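Internalin C2 (Listeria monocytogenes serotype 4b str. F2365, PDB 4FHO) is a leucine-rich-repeat protein of the internalin family that probably takes part in adhesion to, or invasion of, host cells. Local coordinates at residues D21-N26 with T57-I62; E75-Q80 with E97-P102; K29-K34 with D47-L52. All blocks are in the same frame, centred on the assembly; numbering follows the deposited sequence.

Overall arrangement
From the N terminus, the chain first builds the cap region, whose helix 22-31 supplies one side of two contacts. Contact 1 joins the start of this helix to the loop 57-62, and contact 3, nested inside the loop so closed, joins the end of the helix to the segment leading into strand 51-53, the first, edge strand of the parallel sheet. Leu24 and Leu52 touch between the two. Contact 2 follows in series, pairing the turns after strands 73-75 and 95-97. Val59 of contact 1 hydrogen-bonds to Asn79 and Gln80 of contact 2, and Glu75 bonds to Leu52, so cap and repeats form one continuous structure.

Contact 1: residues D21-N26 with T57-I62; sequences DPALAN and TGVTTI
Asp21, with CG anti to its backbone N (chi1 -167°), turns its carboxylate so that the two oxygens serve different segments. OD2 accepts from Thr60 N at 2.7 Å, a nearly straight bond (164°) that arrives from above the carboxylate plane, and Thr61 N adds a weak second bond to the same oxygen. OD1 is left to the helix, where it receives weak capping bonds from Ala23 N and Leu24 N. Asp21 is thus the N-cap of helix 22-31 in the internalin cap region and, through its other oxygen, ties that helix to the loop between the first two strands of the repeat sheet. Packing is tightest around this buried carboxylate: Val59 crosses it at about a right angle, and its CG2 also meets Ala23 CB at 3.7 Å. Deeper in, Leu24 CD2 lies 3.7 Å from Ile62 CA, while Ile62 continues the hydrophobic interior onto Leu76 and Ile81. On the solvent side Thr57 is exposed and meets just Ala23, its OG1 3.6 Å from Ala23 CB, while that hydroxyl bonds to Ala54 O. A water bridges the two backbones, accepting from Asp21 N and donating to Thr61 O.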
loop_
_atom_site.group_PDB
_atom_site.type_symbol
_atom_site.label_atom_id
_atom_site.label_comp_id
_atom_site.label_asym_id
_atom_site.label_seq_id
_atom_site.Cartn_x
_atom_site.Cartn_y
_atom_site.Cartn_z
ATOM N N ASP A 21 -4.415 9.106 19.908
ATOM C CA ASP A 21 -4.902 7.726 19.891
ATOM C C ASP A 21 -4.094 6.867 20.891
ATOM O O ASP A 21 -2.898 6.704 20.685
ATOM C CB ASP A 21 -4.791 7.138 18.487
ATOM C CG ASP A 21 -5.548 5.861 18.339
ATOM O OD1 ASP A 21 -5.055 4.824 18.846
ATOM O OD2 ASP A 21 -6.627 5.885 17.699
ATOM N N PRO A 22 -4.740 6.304 21.946
ATOM C CA PRO A 22 -3.987 5.509 22.946
ATOM C C PRO A 22 -3.199 4.316 22.392
ATOM O O PRO A 22 -2.083 4.064 22.865
ATOM C CB PRO A 22 -5.073 5.036 23.928
ATOM C CG PRO A 22 -6.167 6.017 23.775
ATOM C CD PRO A 22 -6.165 6.380 22.316
ATOM N N ALA A 23 -3.753 3.621 21.394
ATOM C CA ALA A 23 -3.048 2.499 20.736
ATOM C C ALA A 23 -1.773 2.953 20.030
ATOM O O ALA A 23 -0.719 2.317 20.152
ATOM C CB ALA A 23 -3.963 1.783 19.744
ATOM N N LEU A 24 -1.857 4.065 19.317
ATOM C CA LEU A 24 -0.695 4.588 18.601
ATOM C C LEU A 24 0.324 5.199 19.567
ATOM O O LEU A 24 1.526 5.007 19.387
ATOM C CB LEU A 24 -1.109 5.592 17.523
ATOM C CG LEU A 24 -0.067 5.898 16.447
ATOM C CD1 LEU A 24 0.281 4.637 15.669
ATOM C CD2 LEU A 24 -0.581 6.973 15.503
ATOM N N ALA A 25 -0.175 5.899 20.587
ATOM C CA ALA A 25 0.615 6.359 21.735
ATOM C C ALA A 25 1.408 5.225 22.356
ATOM O O ALA A 25 2.595 5.385 22.621
ATOM C CB ALA A 25 -0.285 6.986 22.794
ATOM N N ASN A 26 0.755 4.074 22.566
ATOM C CA ASN A 26 1.429 2.897 23.130
ATOM C C ASN A 26 2.571 2.409 22.229
ATOM O O ASN A 26 3.637 2.041 22.727
ATOM C CB ASN A 26 0.431 1.754 23.402
ATOM C CG ASN A 26 1.074 0.584 24.123
ATOM O OD1 ASN A 26 1.461 0.703 25.280
ATOM N ND2 ASN A 26 1.231 -0.532 23.427
ATOM N N THR A 57 -5.070 -3.029 16.751
ATOM C CA THR A 57 -5.097 -2.435 18.098
ATOM C C THR A 57 -6.125 -1.314 18.256
ATOM O O THR A 57 -6.098 -0.603 19.247
ATOM C CB THR A 57 -3.709 -1.891 18.493
ATOM O OG1 THR A 57 -3.271 -0.944 17.492
ATOM C CG2 THR A 57 -2.686 -3.020 18.617
ATOM N N GLY A 58 -7.038 -1.174 17.307
ATOM C CA GLY A 58 -8.102 -0.198 17.408
ATOM C C GLY A 58 -7.703 1.247 17.161
ATOM O O GLY A 58 -8.374 2.119 17.654
ATOM N N VAL A 59 -6.669 1.499 16.347
ATOM C CA VAL A 59 -6.251 2.874 15.993
ATOM C C VAL A 59 -7.337 3.530 15.126
ATOM O O VAL A 59 -7.763 2.965 14.134
ATOM C CB VAL A 59 -4.906 2.922 15.235
ATOM C CG1 VAL A 59 -4.544 4.350 14.805
ATOM C CG2 VAL A 59 -3.795 2.298 16.081
ATOM N N THR A 60 -7.820 4.685 15.558
ATOM C CA THR A 60 -8.810 5.482 14.810
ATOM C C THR A 60 -8.273 6.789 14.233
ATOM O O THR A 60 -8.930 7.371 13.393
ATOM C CB THR A 60 -10.061 5.777 15.650
ATOM O OG1 THR A 60 -9.715 6.531 16.819
ATOM C CG2 THR A 60 -10.692 4.489 16.064
ATOM N N THR A 61 -7.112 7.251 14.689
ATOM C CA THR A 61 -6.472 8.448 14.146
ATOM C C THR A 61 -4.961 8.332 14.258
ATOM O O THR A 61 -4.444 7.843 15.271
ATOM C CB THR A 61 -6.946 9.737 14.850
ATOM O OG1 THR A 61 -6.200 10.857 14.358
ATOM C CG2 THR A 61 -6.762 9.644 16.356
ATOM N N ILE A 62 -4.275 8.791 13.211
ATOM C CA ILE A 62 -2.813 8.784 13.156
ATOM C C ILE A 62 -2.219 10.183 13.338
ATOM O O ILE A 62 -1.075 10.412 12.966
ATOM C CB ILE A 62 -2.280 8.083 11.879
ATOM C CG1 ILE A 62 -2.725 8.792 10.590
ATOM C CG2 ILE A 62 -2.698 6.601 11.930
ATOM C CD1 ILE A 62 -2.034 8.297 9.339
HETATM O O HOH W 1 -3.033 9.389 17.337
#

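Contact 2: residues E75-Q80 with E97-P102; sequences ELKDNQ and ELSGNP
In Asn101, CG stands anti to the carbonyl carbon and beside the backbone N (chi1 -73°), and chi2 of -82° turns the amide so that ND2 reaches two carbonyls at once. Asn101 ND2 donates to Leu76 O across the contact at 2.8 Å and to Leu98 O in its own turn at 2.9 Å; both acceptors lie in the amide plane, although ND2 itself sits above each carbonyl plane. Asn79 has nearly the same chi1 (-74°), and its ND2 donates to Ala54 O of the preceding turn as well as to Leu76 O, so two amides grip the Leu76 oxygen. The other end of each amide is used as well: Asn101 OD1 accepts from Ile81 N, and Asn79 OD1 from Thr57 N and Val59 N. Backbone bonds continue the parallel pairing beside the side chains. Leu76 N donates to Glu97 O, and Asp78 N to Ser99 O at 2.7 Å, nearly along the C=O axis. On the inner side Leu76 and Leu98 lie side by side, pointing the same way, with Leu76 CB 4.0 Å from Leu98 CD2. On the sheet face Glu75 and Glu97 also run alongside each other, their OE2 atoms 3.7 Å apart; with Glu95 close to both, this acidic cluster may raise the carboxylate pKa values. Waters bridge Lys77 N to Glu97 OE1 and Asp78 OD1 to Ser99 OG. Stacked asparagines bonding to backbone between successive turns, beside a row of inward leucines, are the asparagine arrays of the leucine-rich-repeat solenoid.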
loop_
_atom_site.group_PDB
_atom_site.type_symbol
_atom_site.label_atom_id
_atom_site.label_comp_id
_atom_site.label_asym_id
_atom_site.label_seq_id
_atom_site.Cartn_x
_atom_site.Cartn_y
_atom_site.Cartn_z
ATOM N N GLU A 75 3.120 0.003 9.782
ATOM C CA GLU A 75 2.315 -1.203 9.756
ATOM C C GLU A 75 1.066 -0.908 10.581
ATOM O O GLU A 75 1.117 -0.887 11.822
ATOM C CB GLU A 75 3.123 -2.387 10.312
ATOM C CG GLU A 75 4.375 -2.703 9.509
ATOM C CD GLU A 75 5.219 -3.842 10.090
ATOM O OE1 GLU A 75 5.130 -4.142 11.307
ATOM O OE2 GLU A 75 5.995 -4.437 9.309
ATOM N N LEU A 76 -0.044 -0.668 9.882
ATOM C CA LEU A 76 -1.306 -0.256 10.506
ATOM C C LEU A 76 -2.487 -1.101 10.035
ATOM O O LEU A 76 -3.644 -0.636 10.069
ATOM C CB LEU A 76 -1.544 1.233 10.252
ATOM C CG LEU A 76 -0.575 2.211 10.925
ATOM C CD1 LEU A 76 -0.801 3.649 10.465
ATOM C CD2 LEU A 76 -0.634 2.139 12.442
ATOM N N LYS A 77 -2.205 -2.357 9.661
ATOM C CA LYS A 77 -3.227 -3.323 9.247
ATOM C C LYS A 77 -4.331 -3.521 10.305
ATOM O O LYS A 77 -4.055 -3.566 11.507
ATOM C CB LYS A 77 -2.596 -4.690 8.855
ATOM C CG LYS A 77 -3.583 -5.818 8.562
ATOM C CD LYS A 77 -2.911 -7.068 7.988
ATOM C CE LYS A 77 -3.963 -8.032 7.461
ATOM N NZ LYS A 77 -3.433 -9.407 7.243
ATOM N N ASP A 78 -5.573 -3.623 9.822
ATOM C CA ASP A 78 -6.744 -3.989 10.645
ATOM C C ASP A 78 -7.041 -3.022 11.784
ATOM O O ASP A 78 -7.343 -3.426 12.878
ATOM C CB ASP A 78 -6.642 -5.440 11.130
ATOM C CG ASP A 78 -6.776 -6.457 9.993
ATOM O OD1 ASP A 78 -7.371 -6.146 8.942
ATOM O OD2 ASP A 78 -6.300 -7.590 10.182
ATOM N N ASN A 79 -6.936 -1.731 11.484
ATOM C CA ASN A 79 -7.354 -0.668 12.388
ATOM C C ASN A 79 -8.600 -0.006 11.779
ATOM O O ASN A 79 -9.160 -0.526 10.802
ATOM C CB ASN A 79 -6.168 0.265 12.633
ATOM C CG ASN A 79 -5.127 -0.365 13.563
ATOM O OD1 ASN A 79 -5.439 -0.712 14.690
ATOM N ND2 ASN A 79 -3.928 -0.583 13.065
ATOM N N GLN A 80 -9.042 1.120 12.344
ATOM C CA GLN A 80 -10.220 1.821 11.842
ATOM C C GLN A 80 -9.853 3.262 11.504
ATOM O O GLN A 80 -10.519 4.195 11.917
ATOM C CB GLN A 80 -11.370 1.737 12.853
ATOM C CG GLN A 80 -11.858 0.306 13.096
ATOM C CD GLN A 80 -10.994 -0.457 14.078
ATOM O OE1 GLN A 80 -10.624 0.069 15.121
ATOM N NE2 GLN A 80 -10.621 -1.688 13.719
ATOM N N GLU A 97 1.506 -0.153 5.191
ATOM C CA GLU A 97 0.527 -1.248 5.277
ATOM C C GLU A 97 -0.724 -0.716 5.950
ATOM O O GLU A 97 -0.733 -0.461 7.155
ATOM C CB GLU A 97 1.093 -2.443 6.047
ATOM C CG GLU A 97 2.288 -3.108 5.353
ATOM C CD GLU A 97 2.923 -4.238 6.179
ATOM O OE1 GLU A 97 2.203 -4.952 6.914
ATOM O OE2 GLU A 97 4.153 -4.417 6.089
ATOM N N LEU A 98 -1.772 -0.534 5.149
ATOM C CA LEU A 98 -3.046 0.023 5.589
ATOM C C LEU A 98 -4.235 -0.898 5.381
ATOM O O LEU A 98 -5.386 -0.455 5.527
ATOM C CB LEU A 98 -3.256 1.360 4.880
ATOM C CG LEU A 98 -2.327 2.498 5.293
ATOM C CD1 LEU A 98 -2.579 3.675 4.371
ATOM C CD2 LEU A 98 -2.560 2.879 6.751
ATOM N N SER A 99 -3.960 -2.173 5.080
ATOM C CA SER A 99 -4.971 -3.223 4.870
ATOM C C SER A 99 -6.078 -3.253 5.950
ATOM O O SER A 99 -5.773 -3.206 7.129
ATOM C CB SER A 99 -4.272 -4.596 4.816
ATOM O OG SER A 99 -5.201 -5.670 4.876
ATOM N N GLY A 100 -7.338 -3.329 5.526
ATOM C CA GLY A 100 -8.485 -3.423 6.442
ATOM C C GLY A 100 -9.049 -2.108 6.984
ATOM O O GLY A 100 -10.111 -2.122 7.595
ATOM N N ASN A 101 -8.358 -0.980 6.767
ATOM C CA ASN A 101 -8.800 0.310 7.265
ATOM C C ASN A 101 -9.867 0.894 6.350
ATOM O O ASN A 101 -9.725 0.813 5.145
ATOM C CB ASN A 101 -7.633 1.316 7.393
ATOM C CG ASN A 101 -6.722 1.005 8.564
ATOM O OD1 ASN A 101 -7.017 1.357 9.702
ATOM N ND2 ASN A 101 -5.607 0.330 8.289
ATOM N N PRO A 102 -10.912 1.532 6.911
ATOM C CA PRO A 102 -11.986 2.097 6.071
ATOM C C PRO A 102 -11.562 3.420 5.410
ATOM O O PRO A 102 -12.106 4.473 5.736
ATOM C CB PRO A 102 -13.115 2.306 7.093
ATOM C CG PRO A 102 -12.394 2.661 8.324
ATOM C CD PRO A 102 -11.201 1.743 8.339
HETATM O O HOH W 2 0.462 -4.034 9.225
HETATM O O HOH W 3 -7.296 -6.847 6.167
#

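Contact 3: residues K29-K34 with D47-L52; sequences KTATGK and DGIATL
The last turn of helix 22-31, in the internalin cap region, packs here on the segment that enters the first strand of the repeat sheet. No hydrogen bond crosses between the segments, and the contact rests on a few aliphatic groups. Ala31 sets its methyl between two side chains: CB lies 4.1 Å from Ile49 CG2 and equally 4.1 Å from Leu52 CD1. Ile49 has CG1 beside the backbone N (chi1 -57°) and an extended end (chi2 179°), which carries Ile49 CD1 to the residue just after the helix, 3.8 Å from Thr32 CG2. These two side chains cross obliquely. Thr32 holds its OG1 in the crowded position between its backbone N and carbonyl carbon (chi1 59°), hydrogen-bonded back to Val28 O, and this puts the methyl rather than the hydroxyl against Ile49. Leu52, with CG anti to its backbone N, turns its branches to the helix, where Leu24, Ala27 and Val28 also touch it. Beyond Thr32 the helix ends in a Schellman motif: Gly33 takes a positive phi, Lys34 N bonds to Lys29 O at 2.9 Å, and Gly33 N to Thr30 O. On the strand side, Leu52 is joined through its backbone to Gly73 and Glu75 of the next strand. A helical cap closing the hydrophobic interior beside the first repeat strand is the N-terminal capping arrangement of internalin leucine-rich-repeat domains.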
loop_
_atom_site.group_PDB
_atom_site.type_symbol
_atom_site.label_atom_id
_atom_site.label_comp_id
_atom_site.label_asym_id
_atom_site.label_seq_id
_atom_site.Cartn_x
_atom_site.Cartn_y
_atom_site.Cartn_z
ATOM N N LYS A 29 5.521 4.900 22.550
ATOM C CA LYS A 29 6.122 4.613 23.859
ATOM C C LYS A 29 7.129 3.467 23.769
ATOM O O LYS A 29 8.248 3.593 24.276
ATOM C CB LYS A 29 5.021 4.300 24.889
ATOM C CG LYS A 29 5.486 4.021 26.321
ATOM C CD LYS A 29 4.573 3.026 27.030
ATOM C CE LYS A 29 4.878 1.587 26.627
ATOM N NZ LYS A 29 3.784 0.649 27.014
ATOM N N THR A 30 6.745 2.377 23.098
ATOM C CA THR A 30 7.643 1.227 22.901
ATOM C C THR A 30 8.816 1.561 21.971
ATOM O O THR A 30 9.959 1.244 22.288
ATOM C CB THR A 30 6.868 -0.001 22.383
ATOM O OG1 THR A 30 5.838 -0.317 23.327
ATOM C CG2 THR A 30 7.783 -1.227 22.197
ATOM N N ALA A 31 8.521 2.210 20.842
ATOM C CA ALA A 31 9.543 2.606 19.858
ATOM C C ALA A 31 10.592 3.598 20.404
ATOM O O ALA A 31 11.749 3.542 19.990
ATOM C CB ALA A 31 8.892 3.156 18.599
ATOM N N THR A 32 10.189 4.470 21.335
ATOM C CA THR A 32 11.100 5.433 21.997
ATOM C C THR A 32 11.726 4.928 23.315
ATOM O O THR A 32 12.490 5.663 23.958
ATOM C CB THR A 32 10.377 6.780 22.270
ATOM O OG1 THR A 32 9.236 6.560 23.110
ATOM C CG2 THR A 32 9.923 7.426 20.969
ATOM N N GLY A 33 11.412 3.691 23.711
ATOM C CA GLY A 33 11.917 3.098 24.946
ATOM C C GLY A 33 11.399 3.689 26.251
ATOM O O GLY A 33 11.980 3.429 27.296
ATOM N N LYS A 34 10.297 4.441 26.214
ATOM C CA LYS A 34 9.762 5.093 27.421
ATOM C C LYS A 34 8.920 4.139 28.272
ATOM O O LYS A 34 8.464 3.093 27.794
ATOM C CB LYS A 34 8.954 6.345 27.049
ATOM C CG LYS A 34 9.759 7.423 26.324
ATOM C CD LYS A 34 10.785 8.111 27.225
ATOM C CE LYS A 34 11.648 9.093 26.454
ATOM N NZ LYS A 34 12.580 9.850 27.345
ATOM N N ASP A 47 12.493 11.567 15.877
ATOM C CA ASP A 47 13.360 11.408 14.684
ATOM C C ASP A 47 14.129 10.069 14.621
ATOM O O ASP A 47 14.547 9.667 13.532
ATOM C CB ASP A 47 14.321 12.611 14.516
ATOM C CG ASP A 47 13.623 13.884 13.990
ATOM O OD1 ASP A 47 12.546 13.816 13.366
ATOM O OD2 ASP A 47 14.164 14.983 14.191
ATOM N N GLY A 48 14.298 9.388 15.766
ATOM C CA GLY A 48 14.890 8.045 15.825
ATOM C C GLY A 48 13.953 6.860 15.576
ATOM O O GLY A 48 14.417 5.728 15.582
ATOM N N ILE A 49 12.650 7.100 15.358
ATOM C CA ILE A 49 11.696 6.016 15.034
ATOM C C ILE A 49 11.783 5.712 13.536
ATOM O O ILE A 49 11.350 6.514 12.707
ATOM C CB ILE A 49 10.233 6.350 15.430
ATOM C CG1 ILE A 49 10.146 6.673 16.925
ATOM C CG2 ILE A 49 9.305 5.170 15.096
ATOM C CD1 ILE A 49 8.766 7.042 17.417
ATOM N N ALA A 50 12.333 4.545 13.199
ATOM C CA ALA A 50 12.443 4.086 11.814
ATOM C C ALA A 50 11.198 3.315 11.368
ATOM O O ALA A 50 10.755 3.484 10.243
ATOM C CB ALA A 50 13.700 3.242 11.636
ATOM N N THR A 51 10.661 2.466 12.249
ATOM C CA THR A 51 9.492 1.633 11.983
ATOM C C THR A 51 8.499 1.722 13.137
ATOM O O THR A 51 8.901 1.833 14.304
ATOM C CB THR A 51 9.878 0.149 11.767
ATOM O OG1 THR A 51 10.567 -0.347 12.914
ATOM C CG2 THR A 51 10.785 -0.008 10.556
ATOM N N LEU A 52 7.212 1.695 12.797
ATOM C CA LEU A 52 6.117 1.769 13.772
ATOM C C LEU A 52 5.050 0.745 13.361
ATOM O O LEU A 52 4.638 0.720 12.188
ATOM C CB LEU A 52 5.554 3.196 13.831
ATOM C CG LEU A 52 4.690 3.619 15.027
ATOM C CD1 LEU A 52 5.453 3.511 16.343
ATOM C CD2 LEU A 52 4.175 5.036 14.847
#